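Local atomic coordinates of citrate lyase subunit beta-like protein (Mycobacterium tuberculosis H37Rv, PDB entry 6CHU), a protein that is a magnesium-dependent lyase of the HpcH/HpaI aldolase family, related to the citrate lyase beta subunit and implicated in itaconate dissimilation and leucine catabolism. Residues M9-A14 with G182-D187. Residues are numbered along the deposited sequence; the frame is centred on the assembly and turned at random.
Sequences MNLRAA and GRLALD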
ATOM      1  N   MET A   9      19.687  13.401 -19.717  1.00 48.41           N
ATOM      2  CA  MET A   9      20.698  13.470 -18.673  1.00 47.53           C
ATOM      3  C   MET A   9      21.037  12.063 -18.210  1.00 44.99           C
ATOM      4  O   MET A   9      20.168  11.188 -18.163  1.00 41.85           O
ATOM      5  CB  MET A   9      20.220  14.301 -17.476  1.00 42.95           C
ATOM      6  CG  MET A   9      19.823  15.730 -17.807  1.00 39.62           C
ATOM      7  SD  MET A   9      19.051  16.509 -16.373  1.00 40.27           S
ATOM      8  CE  MET A   9      20.459  16.733 -15.289  1.00 41.04           C
ATOM      9  N   ASN A  10      22.306  11.841 -17.876  1.00 41.85           N
ATOM     10  CA  ASN A  10      22.711  10.576 -17.269  1.00 44.54           C
ATOM     11  C   ASN A  10      22.593  10.716 -15.752  1.00 42.72           C
ATOM     12  O   ASN A  10      23.575  10.813 -15.012  1.00 37.31           O
ATOM     13  CB  ASN A  10      24.118  10.192 -17.704  1.00 52.51           C
ATOM     14  CG  ASN A  10      24.403   8.715 -17.499  1.00 59.06           C
ATOM     15  OD1 ASN A  10      23.802   8.069 -16.637  1.00 57.24           O
ATOM     16  ND2 ASN A  10      25.319   8.174 -18.294  1.00 61.12           N
ATOM     17  N   LEU A  11      21.339  10.743 -15.298  1.00 37.88           N
ATOM     18  CA  LEU A  11      21.074  10.981 -13.883  1.00 37.46           C
ATOM     19  C   LEU A  11      21.591   9.848 -13.008  1.00 42.72           C
ATOM     20  O   LEU A  11      22.053  10.095 -11.885  1.00 43.77           O
ATOM     21  CB  LEU A  11      19.577  11.189 -13.661  1.00 39.98           C
ATOM     22  CG  LEU A  11      18.959  12.415 -14.331  1.00 39.65           C
ATOM     23  CD1 LEU A  11      17.461  12.478 -14.058  1.00 42.23           C
ATOM     24  CD2 LEU A  11      19.649  13.691 -13.878  1.00 38.36           C
ATOM     25  N   ARG A  12      21.528   8.605 -13.496  1.00 41.36           N
ATOM     26  CA  ARG A  12      22.091   7.492 -12.735  1.00 46.88           C
ATOM     27  C   ARG A  12      23.599   7.614 -12.580  1.00 47.01           C
ATOM     28  O   ARG A  12      24.159   7.107 -11.601  1.00 48.16           O
ATOM     29  CB  ARG A  12      21.727   6.162 -13.394  1.00 50.55           C
ATOM     30  CG  ARG A  12      20.294   5.759 -13.141  1.00 51.15           C
ATOM     31  CD  ARG A  12      19.889   4.514 -13.898  1.00 50.59           C
ATOM     32  NE  ARG A  12      18.487   4.203 -13.634  1.00 53.10           N
ATOM     33  CZ  ARG A  12      17.469   4.673 -14.350  1.00 53.94           C
ATOM     34  NH1 ARG A  12      17.694   5.474 -15.385  1.00 52.41           N
ATOM     35  NH2 ARG A  12      16.226   4.340 -14.034  1.00 49.04           N
ATOM     36  N   ALA A  13      24.274   8.285 -13.516  1.00 46.95           N
ATOM     37  CA  ALA A  13      25.714   8.471 -13.380  1.00 47.86           C
ATOM     38  C   ALA A  13      26.053   9.436 -12.253  1.00 46.43           C
ATOM     39  O   ALA A  13      27.127   9.327 -11.650  1.00 45.75           O
ATOM     40  CB  ALA A  13      26.319   8.966 -14.694  1.00 45.02           C
ATOM     41  N   ALA A  14      25.170  10.384 -11.961  1.00 45.52           N
ATOM     42  CA  ALA A  14      25.421  11.296 -10.858  1.00 46.33           C
ATOM     43  C   ALA A  14      25.146  10.599  -9.529  1.00 44.28           C
ATOM     44  O   ALA A  14      24.407   9.613  -9.451  1.00 45.27           O
ATOM     45  CB  ALA A  14      24.565  12.557 -10.988  1.00 41.46           C
ATOM     46  N   GLY A 182      11.214   1.504 -14.845  1.00 21.74           N
ATOM     47  CA  GLY A 182      12.605   1.840 -15.089  1.00 24.32           C
ATOM     48  C   GLY A 182      12.976   3.274 -14.777  1.00 23.92           C
ATOM     49  O   GLY A 182      13.947   3.788 -15.343  1.00 26.18           O
ATOM     50  N   ARG A 183      12.234   3.934 -13.893  1.00 19.49           N
ATOM     51  CA  ARG A 183      12.497   5.333 -13.571  1.00 18.22           C
ATOM     52  C   ARG A 183      13.389   5.443 -12.343  1.00 24.54           C
ATOM     53  O   ARG A 183      13.471   4.525 -11.520  1.00 21.67           O
ATOM     54  CB  ARG A 183      11.194   6.095 -13.322  1.00 19.34           C
ATOM     55  CG  ARG A 183      10.049   5.771 -14.308  1.00 20.19           C
ATOM     56  CD  ARG A 183      10.461   5.968 -15.768  1.00 19.89           C
ATOM     57  NE  ARG A 183       9.285   6.020 -16.629  1.00 20.44           N
ATOM     58  CZ  ARG A 183       9.323   5.911 -17.955  1.00 25.08           C
ATOM     59  NH1 ARG A 183      10.486   5.706 -18.569  1.00 25.75           N
ATOM     60  NH2 ARG A 183       8.200   5.986 -18.666  1.00 23.46           N
ATOM     61  N   LEU A 184      14.062   6.590 -12.221  1.00 19.26           N
ATOM     62  CA  LEU A 184      14.757   6.902 -10.976  1.00 20.90           C
ATOM     63  C   LEU A 184      13.754   7.040  -9.841  1.00 20.07           C
ATOM     64  O   LEU A 184      12.657   7.571 -10.027  1.00 20.74           O
ATOM     65  CB  LEU A 184      15.534   8.210 -11.101  1.00 24.11           C
ATOM     66  CG  LEU A 184      16.955   8.298 -11.634  1.00 39.30           C
ATOM     67  CD1 LEU A 184      17.467   9.688 -11.312  1.00 46.08           C
ATOM     68  CD2 LEU A 184      17.846   7.268 -11.001  1.00 38.21           C
ATOM     69  N   ALA A 185      14.144   6.590  -8.644  1.00 19.28           N
ATOM     70  CA  ALA A 185      13.322   6.756  -7.448  1.00 18.96           C
ATOM     71  C   ALA A 185      14.017   7.724  -6.500  1.00 17.35           C
ATOM     72  O   ALA A 185      15.152   7.474  -6.083  1.00 19.04           O
ATOM     73  CB  ALA A 185      13.078   5.414  -6.748  1.00 22.47           C
ATOM     74  N   LEU A 186      13.331   8.812  -6.151  1.00 19.08           N
ATOM     75  CA  LEU A 186      13.885   9.855  -5.292  1.00 18.61           C
ATOM     76  C   LEU A 186      13.117   9.887  -3.975  1.00 20.55           C
ATOM     77  O   LEU A 186      11.887  10.017  -3.973  1.00 19.90           O
ATOM     78  CB  LEU A 186      13.811  11.226  -5.979  1.00 19.28           C
ATOM     79  CG  LEU A 186      14.629  11.464  -7.257  1.00 20.97           C
ATOM     80  CD1 LEU A 186      14.003  10.769  -8.469  1.00 23.98           C
ATOM     81  CD2 LEU A 186      14.677  12.952  -7.506  1.00 21.73           C
ATOM     82  N   ASP A 187      13.843   9.794  -2.857  1.00 19.08           N
ATOM     83  CA  ASP A 187      13.204   9.803  -1.545  1.00 18.03           C
ATOM     84  C   ASP A 187      13.005  11.235  -1.060  1.00 20.65           C
ATOM     85  O   ASP A 187      13.742  12.151  -1.442  1.00 20.05           O
ATOM     86  CB  ASP A 187      14.037   9.010  -0.533  1.00 19.10           C
ATOM     87  CG  ASP A 187      13.218   8.534   0.663  1.00 20.72           C
ATOM     88  OD1 ASP A 187      11.998   8.353   0.542  1.00 20.20           O
ATOM     89  OD2 ASP A 187      13.809   8.338   1.743  1.00 22.13           O
TER
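Leu184 spreads its two methyls over consecutive residues of the N-terminal segment, CD1 toward Leu11 and CD2 toward Arg12. The buried half is tight: Leu184 CD1 presses on Leu11 CB at 3.5 Å, closer than usual for carbons, and meets Leu11 CD1 at 3.9 Å. Leucine suits both buried positions, having no polar side-chain atom to satisfy, and the fork of Leu184 lets it meet two neighbours at once; both leucines also touch Trp18 of strand 17-22.

Arg12 forms the looser, solvent-exposed side. Its CG lies anti to its own carbonyl carbon (chi1 -76°), and the chain then runs extended to NE, past Leu184 in the opposite direction; Arg12 CG comes within 3.6 Å of Leu184 CD2, a methyl that also lies above one guanidinium face, offset toward its rim. A long aliphatic stem with a polar end lets arginine lie against this methyl and still reach Gly182: Arg12 NH2 donates to Gly182 O at 2.7 Å. This bond is short but bent (130° at the hydrogen), with the donor well above the carbonyl plane. Gly182, whose positive phi (70°) is easy without a CB, ends helix 165-180 as the C-prime residue of a Schellman motif. The N-terminal loop thus packs against the helix-to-strand turn and the start of strand 184-187, the seventh strand of a TIM barrel.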